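Local structure of aldehyde dehydrogenase (Staphylococcus aureus, 6K10) at residues K86-T91 with H423-F428; T114-A119 with L186-V191; G220-I225 with P370-L375; P287-I292 with I325-L330. The protein catalyses the NAD-dependent oxidation of 4,4'-diaponeurosporen-4-al to 4,4'-diaponeurosporenoic acid, a step in the biosynthesis of the carotenoid staphyloxanthin. The protein carries 1 engineered substitution. One frame throughout, in Å; residues are numbered along the deposited sequence.

Contact 1 (K86-T91 with H423-F428); sequences KNWTKT and HGKYSF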
loop_
_atom_site.group_PDB
_atom_site.type_symbol
_atom_site.label_atom_id
_atom_site.label_comp_id
_atom_site.label_asym_id
_atom_site.label_seq_id
_atom_site.Cartn_x
_atom_site.Cartn_y
_atom_site.Cartn_z
ATOM N N LYS A 86 -17.486 -9.787 10.372
ATOM C CA LYS A 86 -18.353 -8.644 10.626
ATOM C C LYS A 86 -17.576 -7.486 11.237
ATOM O O LYS A 86 -17.829 -6.323 10.906
ATOM C CB LYS A 86 -19.512 -9.061 11.533
ATOM N N ASN A 87 -16.621 -7.782 12.122
ATOM C CA ASN A 87 -15.774 -6.732 12.681
ATOM C C ASN A 87 -14.924 -6.077 11.598
ATOM O O ASN A 87 -14.847 -4.843 11.516
ATOM C CB ASN A 87 -14.884 -7.310 13.782
ATOM C CG ASN A 87 -14.050 -6.246 14.485
ATOM O OD1 ASN A 87 -14.477 -5.105 14.650
ATOM N ND2 ASN A 87 -12.843 -6.627 14.905
ATOM N N TRP A 88 -14.288 -6.892 10.751
ATOM C CA TRP A 88 -13.376 -6.355 9.743
ATOM C C TRP A 88 -14.103 -5.529 8.690
ATOM O O TRP A 88 -13.594 -4.488 8.253
ATOM C CB TRP A 88 -12.605 -7.480 9.054
ATOM C CG TRP A 88 -11.678 -8.259 9.934
ATOM C CD1 TRP A 88 -11.358 -7.997 11.230
ATOM C CD2 TRP A 88 -10.919 -9.420 9.562
ATOM N NE1 TRP A 88 -10.461 -8.927 11.697
ATOM C CE2 TRP A 88 -10.174 -9.811 10.691
ATOM C CE3 TRP A 88 -10.803 -10.170 8.384
ATOM C CZ2 TRP A 88 -9.328 -10.915 10.684
ATOM C CZ3 TRP A 88 -9.961 -11.268 8.377
ATOM C CH2 TRP A 88 -9.234 -11.629 9.520
ATOM N N THR A 89 -15.273 -5.986 8.247
ATOM C CA THR A 89 -15.929 -5.393 7.087
ATOM C C THR A 89 -16.883 -4.258 7.427
ATOM O O THR A 89 -17.222 -3.473 6.533
ATOM C CB THR A 89 -16.711 -6.459 6.308
ATOM O OG1 THR A 89 -17.767 -6.973 7.132
ATOM C CG2 THR A 89 -15.801 -7.599 5.871
ATOM N N LYS A 90 -17.317 -4.144 8.680
ATOM C CA LYS A 90 -18.365 -3.185 9.001
ATOM C C LYS A 90 -17.865 -1.752 8.855
ATOM O O LYS A 90 -16.739 -1.427 9.239
ATOM C CB LYS A 90 -18.914 -3.454 10.412
ATOM C CG LYS A 90 -18.258 -2.693 11.556
ATOM C CD LYS A 90 -19.048 -2.844 12.857
ATOM N N THR A 91 -18.698 -0.908 8.242
ATOM C CA THR A 91 -18.333 0.487 8.041
ATOM C C THR A 91 -18.037 1.145 9.383
ATOM O O THR A 91 -18.802 1.005 10.341
ATOM C CB THR A 91 -19.460 1.225 7.316
ATOM O OG1 THR A 91 -19.595 0.716 5.986
ATOM C CG2 THR A 91 -19.186 2.725 7.251
ATOM N N HIS A 423 -1.232 -11.638 6.246
ATOM C CA HIS A 423 -1.528 -12.395 7.463
ATOM C C HIS A 423 -2.620 -11.736 8.293
ATOM O O HIS A 423 -2.617 -10.515 8.492
ATOM C CB HIS A 423 -0.301 -12.629 8.355
ATOM C CG HIS A 423 0.667 -13.619 7.800
ATOM N ND1 HIS A 423 1.777 -14.042 8.499
ATOM C CD2 HIS A 423 0.695 -14.268 6.613
ATOM C CE1 HIS A 423 2.441 -14.921 7.773
ATOM N NE2 HIS A 423 1.808 -15.073 6.622
ATOM N N GLY A 424 -3.553 -12.552 8.782
ATOM C CA GLY A 424 -4.611 -12.043 9.642
ATOM C C GLY A 424 -5.442 -10.990 8.955
ATOM O O GLY A 424 -5.822 -11.136 7.786
ATOM N N LYS A 425 -5.722 -9.903 9.683
ATOM C CA LYS A 425 -6.496 -8.808 9.106
ATOM C C LYS A 425 -5.744 -8.107 7.980
ATOM O O LYS A 425 -6.374 -7.511 7.095
ATOM C CB LYS A 425 -6.885 -7.812 10.202
ATOM C CG LYS A 425 -7.799 -6.693 9.719
ATOM C CD LYS A 425 -8.282 -5.797 10.843
ATOM C CE LYS A 425 -9.233 -4.735 10.304
ATOM N NZ LYS A 425 -8.534 -3.723 9.455
ATOM N N TYR A 426 -4.407 -8.172 7.982
ATOM C CA TYR A 426 -3.650 -7.539 6.907
ATOM C C TYR A 426 -3.909 -8.210 5.564
ATOM O O TYR A 426 -3.831 -7.550 4.519
ATOM C CB TYR A 426 -2.154 -7.546 7.239
ATOM C CG TYR A 426 -1.827 -6.789 8.505
ATOM C CD1 TYR A 426 -1.686 -5.409 8.495
ATOM C CD2 TYR A 426 -1.671 -7.456 9.713
ATOM C CE1 TYR A 426 -1.394 -4.710 9.651
ATOM C CE2 TYR A 426 -1.381 -6.769 10.874
ATOM C CZ TYR A 426 -1.242 -5.398 10.839
ATOM O OH TYR A 426 -0.951 -4.713 11.997
ATOM N N SER A 427 -4.216 -9.511 5.570
ATOM C CA SER A 427 -4.645 -10.166 4.341
ATOM C C SER A 427 -5.939 -9.553 3.826
ATOM O O SER A 427 -6.081 -9.294 2.625
ATOM C CB SER A 427 -4.825 -11.665 4.584
ATOM O OG SER A 427 -3.578 -12.292 4.854
ATOM N N PHE A 428 -6.885 -9.297 4.732
ATOM C CA PHE A 428 -8.121 -8.611 4.364
ATOM C C PHE A 428 -7.835 -7.192 3.884
ATOM O O PHE A 428 -8.328 -6.768 2.829
ATOM C CB PHE A 428 -9.079 -8.608 5.560
ATOM C CG PHE A 428 -10.240 -7.660 5.421
ATOM C CD1 PHE A 428 -11.435 -8.086 4.868
ATOM C CD2 PHE A 428 -10.157 -6.359 5.896
ATOM C CE1 PHE A 428 -12.507 -7.228 4.757
ATOM C CE2 PHE A 428 -11.229 -5.498 5.784
ATOM C CZ PHE A 428 -12.404 -5.934 5.218
#
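With CG anti to its carbonyl carbon (chi1 -64°), Trp88 sends its indole out from the last turn of helix 63-89 to the start of helix 425-430. There Lys425 and Phe428 both carry CG anti to the backbone N, which brings the lysine chain over the indole and the phenylalanine ring back under the root of the tryptophan. Lys425 runs extended through its first three torsions, in the direction opposite to Trp88, so its methylenes lie across one face of the indole. Lys425 CG stands 3.9 Å from the centroid of the five-membered ring of Trp88, almost on the ring normal, and Lys425 CD reaches Trp88 CD1 at 3.8 Å. Only at chi4 does the chain bend. NZ is too far from the indole for more than a weak cation-pi attraction, and its salt bridge goes to Asp429.

The contact packs the C-terminal turn of helix 63-89 against the first turn of helix 425-430, beside helix 126-138 of the NAD-binding part of the aldehyde dehydrogenase fold; no hydrogen bond links the two segments. Phe428 takes the CB of Trp88 over the centre of its ring at 4.0 Å, a CH-pi contact, while Phe428 CB touches Trp88 CE3 at 3.7 Å. The two aromatic planes meet obliquely, at 47°. Thr89 CG2 approaches the phenylalanine ring obliquely, within 3.5 Å of Phe428 CE1; Thr89 OG1 turns to the carbonyl of Leu85 in its own helix. Gly424 O lies obliquely to the indole, 3.9 Å from Trp88 CH2. Ala137 and Ala138 also pack on Phe428.

Contact 2 (T114-A119 with L186-V191); sequences TVLIIA and LPFDYV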
loop_
_atom_site.group_PDB
_atom_site.type_symbol
_atom_site.label_atom_id
_atom_site.label_comp_id
_atom_site.label_asym_id
_atom_site.label_seq_id
_atom_site.Cartn_x
_atom_site.Cartn_y
_atom_site.Cartn_z
ATOM N N THR A 114 -11.672 -8.113 -9.163
ATOM C CA THR A 114 -11.111 -9.393 -9.577
ATOM C C THR A 114 -9.599 -9.334 -9.399
ATOM O O THR A 114 -8.937 -8.468 -9.981
ATOM C CB THR A 114 -11.480 -9.697 -11.028
ATOM O OG1 THR A 114 -12.906 -9.789 -11.147
ATOM C CG2 THR A 114 -10.849 -11.005 -11.481
ATOM N N VAL A 115 -9.055 -10.249 -8.595
ATOM C CA VAL A 115 -7.660 -10.179 -8.183
ATOM C C VAL A 115 -6.911 -11.415 -8.666
ATOM O O VAL A 115 -7.496 -12.459 -8.969
ATOM C CB VAL A 115 -7.516 -10.023 -6.653
ATOM C CG1 VAL A 115 -8.364 -8.863 -6.156
ATOM C CG2 VAL A 115 -7.895 -11.316 -5.940
ATOM N N LEU A 116 -5.588 -11.277 -8.731
ATOM C CA LEU A 116 -4.684 -12.331 -9.166
ATOM C C LEU A 116 -3.764 -12.708 -8.016
ATOM O O LEU A 116 -3.200 -11.829 -7.355
ATOM C CB LEU A 116 -3.857 -11.879 -10.374
ATOM C CG LEU A 116 -2.776 -12.839 -10.876
ATOM C CD1 LEU A 116 -3.369 -14.191 -11.261
ATOM C CD2 LEU A 116 -2.014 -12.228 -12.041
ATOM N N ILE A 117 -3.609 -14.009 -7.782
ATOM C CA ILE A 117 -2.739 -14.530 -6.735
ATOM C C ILE A 117 -1.749 -15.490 -7.379
ATOM O O ILE A 117 -2.152 -16.493 -7.983
ATOM C CB ILE A 117 -3.537 -15.229 -5.623
ATOM C CG1 ILE A 117 -4.438 -14.221 -4.906
ATOM C CG2 ILE A 117 -2.599 -15.906 -4.637
ATOM C CD1 ILE A 117 -5.395 -14.848 -3.922
ATOM N N ILE A 118 -0.460 -15.184 -7.252
ATOM C CA ILE A 118 0.619 -16.007 -7.790
ATOM C C ILE A 118 1.385 -16.604 -6.619
ATOM O O ILE A 118 1.819 -15.875 -5.721
ATOM C CB ILE A 118 1.559 -15.191 -8.695
ATOM C CG1 ILE A 118 0.788 -14.562 -9.855
ATOM C CG2 ILE A 118 2.698 -16.060 -9.211
ATOM C CD1 ILE A 118 1.555 -13.455 -10.558
ATOM N N ALA A 119 1.565 -17.924 -6.635
ATOM C CA ALA A 119 2.227 -18.585 -5.524
ATOM C C ALA A 119 3.416 -19.409 -5.996
ATOM O O ALA A 119 3.350 -20.038 -7.054
ATOM C CB ALA A 119 1.257 -19.491 -4.769
ATOM N N LEU A 186 -3.297 -8.747 -18.016
ATOM C CA LEU A 186 -4.724 -8.485 -17.943
ATOM C C LEU A 186 -5.016 -7.451 -16.859
ATOM O O LEU A 186 -4.334 -7.413 -15.829
ATOM C CB LEU A 186 -5.486 -9.775 -17.647
ATOM C CG LEU A 186 -5.417 -10.831 -18.751
ATOM C CD1 LEU A 186 -6.115 -12.114 -18.326
ATOM C CD2 LEU A 186 -6.020 -10.287 -20.036
ATOM N N PRO A 187 -6.039 -6.584 -17.062
ATOM C CA PRO A 187 -6.307 -5.497 -16.104
ATOM C C PRO A 187 -7.014 -5.982 -14.842
ATOM O O PRO A 187 -8.144 -5.588 -14.534
ATOM C CB PRO A 187 -7.170 -4.540 -16.935
ATOM C CG PRO A 187 -7.932 -5.444 -17.836
ATOM C CD PRO A 187 -6.981 -6.563 -18.196
ATOM N N PHE A 188 -6.339 -6.856 -14.096
ATOM C CA PHE A 188 -6.810 -7.233 -12.772
ATOM C C PHE A 188 -6.943 -5.992 -11.894
ATOM O O PHE A 188 -6.288 -4.970 -12.112
ATOM C CB PHE A 188 -5.844 -8.221 -12.115
ATOM C CG PHE A 188 -6.001 -9.641 -12.584
ATOM C CD1 PHE A 188 -6.913 -10.490 -11.977
ATOM C CD2 PHE A 188 -5.224 -10.131 -13.620
ATOM C CE1 PHE A 188 -7.052 -11.800 -12.400
ATOM C CE2 PHE A 188 -5.359 -11.439 -14.047
ATOM C CZ PHE A 188 -6.273 -12.274 -13.437
ATOM N N ASP A 189 -7.807 -6.086 -10.887
ATOM C CA ASP A 189 -7.958 -4.993 -9.936
ATOM C C ASP A 189 -6.930 -5.043 -8.813
ATOM O O ASP A 189 -6.762 -4.044 -8.104
ATOM C CB ASP A 189 -9.376 -4.993 -9.357
ATOM C CG ASP A 189 -10.441 -4.874 -10.435
ATOM O OD1 ASP A 189 -10.519 -3.804 -11.074
ATOM O OD2 ASP A 189 -11.195 -5.848 -10.647
ATOM N N TYR A 190 -6.240 -6.169 -8.644
ATOM C CA TYR A 190 -5.143 -6.286 -7.695
ATOM C C TYR A 190 -4.317 -7.507 -8.068
ATOM O O TYR A 190 -4.852 -8.501 -8.568
ATOM C CB TYR A 190 -5.650 -6.400 -6.251
ATOM C CG TYR A 190 -4.638 -5.960 -5.223
ATOM C CD1 TYR A 190 -3.663 -6.834 -4.761
ATOM C CD2 TYR A 190 -4.652 -4.667 -4.719
ATOM C CE1 TYR A 190 -2.729 -6.431 -3.824
ATOM C CE2 TYR A 190 -3.725 -4.255 -3.782
ATOM C CZ TYR A 190 -2.767 -5.139 -3.337
ATOM O OH TYR A 190 -1.846 -4.720 -2.403
ATOM N N VAL A 191 -3.009 -7.427 -7.830
ATOM C CA VAL A 191 -2.100 -8.541 -8.073
ATOM C C VAL A 191 -1.319 -8.824 -6.798
ATOM O O VAL A 191 -0.690 -7.919 -6.241
ATOM C CB VAL A 191 -1.138 -8.251 -9.243
ATOM C CG1 VAL A 191 -0.104 -9.355 -9.353
ATOM C CG2 VAL A 191 -1.914 -8.117 -10.543
#
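Phe188 follows the inverse gamma turn centred on Pro187 and, with CG anti to its carbonyl carbon, turns its ring against strand 104-118. Leu116 CB sits over the middle of that ring, 3.6 Å from its centroid, and Thr114 O lies at the ring's edge, 3.5 Å from Phe188 CD1. Asp189 comes next and holds Thr114 with two bonds. Asp189 N donates to Thr114 O at 2.8 Å, nearly along the C=O axis, and Asp189 OD2 receives Thr114 N at 2.7 Å through the anti lone pair, in an almost straight bond (177°). The carboxylate thus serves Thr114 N as acceptor where the strand pairing begins. Tyr190 O accepts from Leu116 N at 2.9 Å, while Tyr190 CB rests on Val115 CG1 at 3.7 Å and the tyrosine hydroxyl continues to Thr215. The N of Tyr190 is buried here without a partner in the model. Val191, paired with Leu116, puts CG2 beside Leu116 CB at 4.2 Å on the same face of the sheet. Strands 104-118 and 190-194 run parallel as neighbours in the mixed sheet of the Rossmann-like NAD-binding domain of aldehyde dehydrogenases.

Contact 3 (G220-I225 with P370-L375); sequences GKSPVI and PLSLYL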
loop_
_atom_site.group_PDB
_atom_site.type_symbol
_atom_site.label_atom_id
_atom_site.label_comp_id
_atom_site.label_asym_id
_atom_site.label_seq_id
_atom_site.Cartn_x
_atom_site.Cartn_y
_atom_site.Cartn_z
ATOM N N GLY A 220 15.921 -12.125 -1.007
ATOM C CA GLY A 220 17.119 -11.551 -0.446
ATOM C C GLY A 220 17.823 -12.592 0.396
ATOM O O GLY A 220 17.475 -13.772 0.367
ATOM N N LYS A 221 18.818 -12.152 1.158
ATOM C CA LYS A 221 19.601 -13.042 2.015
ATOM C C LYS A 221 19.413 -12.570 3.456
ATOM O O LYS A 221 19.990 -11.558 3.865
ATOM C CB LYS A 221 21.067 -13.055 1.585
ATOM C CG LYS A 221 21.277 -13.613 0.172
ATOM C CD LYS A 221 22.707 -13.426 -0.327
ATOM C CE LYS A 221 23.691 -14.280 0.448
ATOM N NZ LYS A 221 23.468 -15.737 0.226
ATOM N N SER A 222 18.595 -13.300 4.215
ATOM C CA SER A 222 18.258 -12.907 5.580
ATOM C C SER A 222 19.428 -13.190 6.516
ATOM O O SER A 222 19.828 -14.349 6.651
ATOM C CB SER A 222 17.014 -13.651 6.052
ATOM O OG SER A 222 15.887 -13.366 5.236
ATOM N N PRO A 223 19.994 -12.181 7.175
ATOM C CA PRO A 223 21.134 -12.420 8.064
ATOM C C PRO A 223 20.723 -12.784 9.478
ATOM O O PRO A 223 19.691 -12.351 9.986
ATOM C CB PRO A 223 21.865 -11.070 8.048
ATOM C CG PRO A 223 20.779 -10.067 7.849
ATOM C CD PRO A 223 19.704 -10.743 7.020
ATOM N N VAL A 224 21.553 -13.607 10.110
ATOM C CA VAL A 224 21.483 -13.855 11.546
ATOM C C VAL A 224 22.752 -13.282 12.155
ATOM O O VAL A 224 23.859 -13.663 11.757
ATOM C CB VAL A 224 21.348 -15.353 11.876
ATOM C CG1 VAL A 224 21.339 -15.580 13.389
ATOM C CG2 VAL A 224 20.104 -15.929 11.236
ATOM N N ILE A 225 22.599 -12.341 13.086
ATOM C CA ILE A 225 23.716 -11.842 13.881
ATOM C C ILE A 225 23.724 -12.609 15.192
ATOM O O ILE A 225 22.693 -12.696 15.870
ATOM C CB ILE A 225 23.618 -10.326 14.133
ATOM C CG1 ILE A 225 23.459 -9.555 12.829
ATOM C CG2 ILE A 225 24.875 -9.833 14.836
ATOM C CD1 ILE A 225 22.890 -8.154 13.000
ATOM N N PRO A 370 16.775 -7.136 3.477
ATOM C CA PRO A 370 16.275 -8.510 3.418
ATOM C C PRO A 370 14.865 -8.631 3.978
ATOM O O PRO A 370 14.385 -7.783 4.732
ATOM C CB PRO A 370 17.279 -9.280 4.282
ATOM C CG PRO A 370 17.718 -8.274 5.296
ATOM C CD PRO A 370 17.672 -6.919 4.628
ATOM N N LEU A 371 14.203 -9.723 3.583
ATOM C CA LEU A 371 12.848 -9.981 4.058
ATOM C C LEU A 371 12.822 -10.183 5.564
ATOM O O LEU A 371 11.872 -9.770 6.238
ATOM C CB LEU A 371 12.262 -11.200 3.347
ATOM C CG LEU A 371 10.826 -11.591 3.707
ATOM C CD1 LEU A 371 9.918 -10.381 3.770
ATOM C CD2 LEU A 371 10.298 -12.586 2.698
ATOM N N SER A 372 13.851 -10.819 6.114
ATOM C CA SER A 372 13.915 -11.010 7.551
ATOM C C SER A 372 15.332 -10.770 8.045
ATOM O O SER A 372 16.300 -10.822 7.285
ATOM C CB SER A 372 13.423 -12.404 7.964
ATOM O OG SER A 372 14.317 -13.412 7.549
ATOM N N LEU A 373 15.432 -10.474 9.339
ATOM C CA LEU A 373 16.708 -10.359 10.028
ATOM C C LEU A 373 16.542 -10.915 11.432
ATOM O O LEU A 373 15.503 -10.717 12.063
ATOM C CB LEU A 373 17.205 -8.910 10.090
ATOM C CG LEU A 373 18.545 -8.657 10.801
ATOM C CD1 LEU A 373 19.334 -7.557 10.109
ATOM C CD2 LEU A 373 18.333 -8.310 12.271
ATOM N N TYR A 374 17.574 -11.599 11.917
ATOM C CA TYR A 374 17.560 -12.174 13.252
ATOM C C TYR A 374 18.809 -11.751 14.006
ATOM O O TYR A 374 19.897 -11.672 13.433
ATOM C CB TYR A 374 17.452 -13.698 13.191
ATOM C CG TYR A 374 16.327 -14.169 12.298
ATOM C CD1 TYR A 374 15.007 -14.071 12.708
ATOM C CD2 TYR A 374 16.587 -14.695 11.035
ATOM C CE1 TYR A 374 13.968 -14.486 11.891
ATOM C CE2 TYR A 374 15.555 -15.117 10.214
ATOM C CZ TYR A 374 14.251 -15.013 10.646
ATOM O OH TYR A 374 13.229 -15.434 9.826
ATOM N N LEU A 375 18.637 -11.467 15.293
ATOM C CA LEU A 375 19.739 -11.130 16.181
ATOM C C LEU A 375 19.648 -11.991 17.425
ATOM O O LEU A 375 18.596 -12.044 18.068
ATOM C CB LEU A 375 19.720 -9.649 16.569
ATOM C CG LEU A 375 20.660 -9.290 17.722
ATOM C CD1 LEU A 375 22.117 -9.458 17.310
ATOM C CD2 LEU A 375 20.399 -7.882 18.217
HETATM O O HOH W 1 15.774 -11.983 2.722
#
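Two hydrogen bonds are clear at Ser222 OG: one with Ser372 OG at 2.8 Å, of undecided direction, and one with a water 2.9 Å away. That water also accepts the N-H of Leu371, bridging the two segments just ahead of the strands. Ser222 carries OG anti to its carbonyl carbon, whereas Ser372 OG stands in the crowded position between N and carbonyl carbon, and so the hydroxyls meet. Pro223 follows, its CD 3.6 Å from Pro370 CG with the two side chains crossing at about a right angle, and its CG 3.7 Å from Leu373 CD1. From here regular pairing takes over. Tyr374 N donates to Pro223 O at 3.0 Å, and Ile225 N donates to Tyr374 O at 2.8 Å in the carbonyl plane. Val224 CG2 touches Tyr374 CD2 at 3.7 Å on one face; on the other, Leu375 CD1 reaches Ile225 CB at 3.6 Å. The Tyr374 hydroxyl bonds to Val252 O, next to the engineered Ser251. Such parallel strands, 223-226 and 372-376, belong to the sheet of the aldehyde dehydrogenase catalytic domain, and Leu371, just before strand 372-376, lies beside the predicted active-site positions Ser251 and Glu217.

Contact 4 (P287-I292 with I325-L330); sequences PDYGRI and IEPTLL
Tyr289 makes the close part of this contact, and it does so with its tip. Its CG is anti to the backbone N (chi1 -176°), so the ring projects straight from the loop 287-292 toward the strand. Tyr289 OH donates to Ile325 O at 2.6 Å, a short bond that arrives nearly along the C=O axis, with the carbonyl oxygen near the plane of the ring. The ring of Pro327 comes tip to tip with the phenol: its CD lies 3.4 Å from Tyr289 OH and 3.5 Å from Tyr289 CZ. The hydroxyl is thus pinned by a carbonyl and packed by a proline ring two residues further on. Tyr279 and Pro347 also meet the tyrosine ring.

The rest of the interface is slacker. Ile292 and Ile325 cross obliquely and touch lightly, CG1 of Ile292 being 4.0 Å from CD1 of Ile325, with Leu301 of helix 295-307 packing on both. Between this pair and the tyrosine the main chains are joined through a water, which donates to Gly290 O (2.8 Å) and accepts from Ile325 N (3.1 Å). Gly290 O also receives Arg291 NH1, which comes from above the carbonyl plane. The guanidinium, on the partly exposed side, reaches on through NH2 to a salt bridge with Glu322. Away from the annotated sites, these bonds and the packing around them tie the loop between helices 264-279 and 295-307 to strand 324-330, in the mixed sheet of the aldehyde dehydrogenase catalytic domain.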
loop_
_atom_site.group_PDB
_atom_site.type_symbol
_atom_site.label_atom_id
_atom_site.label_comp_id
_atom_site.label_asym_id
_atom_site.label_seq_id
_atom_site.Cartn_x
_atom_site.Cartn_y
_atom_site.Cartn_z
ATOM N N PRO A 287 12.776 -38.858 9.241
ATOM C CA PRO A 287 11.464 -38.555 8.659
ATOM C C PRO A 287 11.011 -37.123 8.884
ATOM O O PRO A 287 9.892 -36.776 8.491
ATOM C CB PRO A 287 10.546 -39.536 9.395
ATOM C CG PRO A 287 11.144 -39.589 10.767
ATOM C CD PRO A 287 12.649 -39.488 10.569
ATOM N N ASP A 288 11.846 -36.294 9.504
ATOM C CA ASP A 288 11.502 -34.923 9.851
ATOM C C ASP A 288 12.177 -33.909 8.938
ATOM O O ASP A 288 12.096 -32.704 9.197
ATOM C CB ASP A 288 11.887 -34.651 11.305
ATOM C CG ASP A 288 11.205 -35.596 12.269
ATOM O OD1 ASP A 288 10.058 -36.003 11.992
ATOM O OD2 ASP A 288 11.828 -35.957 13.288
ATOM N N TYR A 289 12.839 -34.367 7.881
ATOM C CA TYR A 289 13.672 -33.510 7.053
ATOM C C TYR A 289 13.241 -33.620 5.599
ATOM O O TYR A 289 13.013 -34.723 5.092
ATOM C CB TYR A 289 15.147 -33.883 7.212
ATOM C CG TYR A 289 16.082 -32.978 6.456
ATOM C CD1 TYR A 289 16.180 -31.631 6.774
ATOM C CD2 TYR A 289 16.876 -33.472 5.432
ATOM C CE1 TYR A 289 17.036 -30.798 6.086
ATOM C CE2 TYR A 289 17.733 -32.652 4.741
ATOM C CZ TYR A 289 17.809 -31.317 5.070
ATOM O OH TYR A 289 18.667 -30.506 4.377
ATOM N N GLY A 290 13.143 -32.469 4.931
ATOM C CA GLY A 290 12.566 -32.386 3.607
ATOM C C GLY A 290 13.583 -32.573 2.495
ATOM O O GLY A 290 14.747 -32.912 2.717
ATOM N N ARG A 291 13.116 -32.342 1.268
ATOM C CA ARG A 291 13.906 -32.545 0.063
ATOM C C ARG A 291 13.773 -31.335 -0.855
ATOM O O ARG A 291 12.867 -30.513 -0.709
ATOM C CB ARG A 291 13.469 -33.812 -0.686
ATOM C CG ARG A 291 13.610 -35.096 0.119
ATOM C CD ARG A 291 15.070 -35.429 0.353
ATOM N NE ARG A 291 15.258 -36.717 1.017
ATOM C CZ ARG A 291 15.298 -36.880 2.336
ATOM N NH1 ARG A 291 15.162 -35.835 3.141
ATOM N NH2 ARG A 291 15.479 -38.090 2.849
ATOM N N ILE A 292 14.685 -31.248 -1.821
ATOM C CA ILE A 292 14.705 -30.129 -2.759
ATOM C C ILE A 292 13.610 -30.321 -3.803
ATOM O O ILE A 292 13.303 -31.447 -4.211
ATOM C CB ILE A 292 16.102 -29.998 -3.400
ATOM C CG1 ILE A 292 17.180 -29.969 -2.313
ATOM C CG2 ILE A 292 16.194 -28.739 -4.246
ATOM C CD1 ILE A 292 16.969 -28.889 -1.261
ATOM N N ILE A 325 19.720 -33.122 0.054
ATOM C CA ILE A 325 20.924 -32.388 0.418
ATOM C C ILE A 325 20.983 -32.308 1.935
ATOM O O ILE A 325 20.043 -31.821 2.574
ATOM C CB ILE A 325 20.968 -30.987 -0.209
ATOM C CG1 ILE A 325 21.027 -31.114 -1.729
ATOM C CG2 ILE A 325 22.172 -30.212 0.310
ATOM C CD1 ILE A 325 21.223 -29.826 -2.437
ATOM N N GLU A 326 22.079 -32.798 2.502
ATOM C CA GLU A 326 22.256 -32.827 3.943
ATOM C C GLU A 326 22.405 -31.410 4.496
ATOM O O GLU A 326 22.944 -30.528 3.822
ATOM C CB GLU A 326 23.493 -33.655 4.286
ATOM C CG GLU A 326 23.702 -33.938 5.758
ATOM C CD GLU A 326 24.999 -34.679 6.020
ATOM O OE1 GLU A 326 25.144 -35.255 7.118
ATOM O OE2 GLU A 326 25.874 -34.683 5.130
ATOM N N PRO A 327 21.916 -31.160 5.712
ATOM C CA PRO A 327 22.230 -29.894 6.382
ATOM C C PRO A 327 23.732 -29.663 6.416
ATOM O O PRO A 327 24.500 -30.519 6.860
ATOM C CB PRO A 327 21.651 -30.091 7.785
ATOM C CG PRO A 327 20.490 -30.984 7.563
ATOM C CD PRO A 327 20.914 -31.938 6.464
ATOM N N THR A 328 24.151 -28.498 5.931
ATOM C CA THR A 328 25.561 -28.217 5.702
ATOM C C THR A 328 25.934 -26.878 6.314
ATOM O O THR A 328 25.248 -25.876 6.091
ATOM C CB THR A 328 25.877 -28.214 4.204
ATOM O OG1 THR A 328 25.482 -29.466 3.630
ATOM C CG2 THR A 328 27.363 -27.997 3.971
ATOM N N LEU A 329 27.023 -26.865 7.079
ATOM C CA LEU A 329 27.586 -25.647 7.644
ATOM C C LEU A 329 28.897 -25.324 6.940
ATOM O O LEU A 329 29.687 -26.225 6.642
ATOM C CB LEU A 329 27.833 -25.798 9.149
ATOM C CG LEU A 329 26.664 -26.265 10.020
ATOM C CD1 LEU A 329 27.084 -26.327 11.484
ATOM C CD2 LEU A 329 25.458 -25.362 9.845
ATOM N N LEU A 330 29.129 -24.039 6.682
ATOM C CA LEU A 330 30.355 -23.569 6.050
ATOM C C LEU A 330 31.058 -22.574 6.960
ATOM O O LEU A 330 30.414 -21.716 7.572
ATOM C CB LEU A 330 30.074 -22.905 4.703
ATOM C CG LEU A 330 29.250 -23.658 3.664
ATOM C CD1 LEU A 330 28.976 -22.741 2.485
ATOM C CD2 LEU A 330 29.964 -24.923 3.217
HETATM O O HOH W 2 17.127 -32.269 1.464
#

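From the N terminus, the chain leaves helix 63-89 at the first half of contact 1 and soon enters strand 104-118. Contact 2 closes first, when the chain returns at 186-191 to lie beside that strand. Contact 3 then opens at 220-225. Before it closes, the chain completes contact 4, nested within it, so that loop 287-292 and strand 324-330 meet before strand 372-376 arrives. Contact 1 closes last, at 423-428, joining the end of helix 63-89 to the start of helix 425-430, and encloses the other three. Contact 2 belongs to one mixed sheet, whereas contacts 3 and 4 both reach the other, their centres about 20 Å apart. No contact touches another, and none cross.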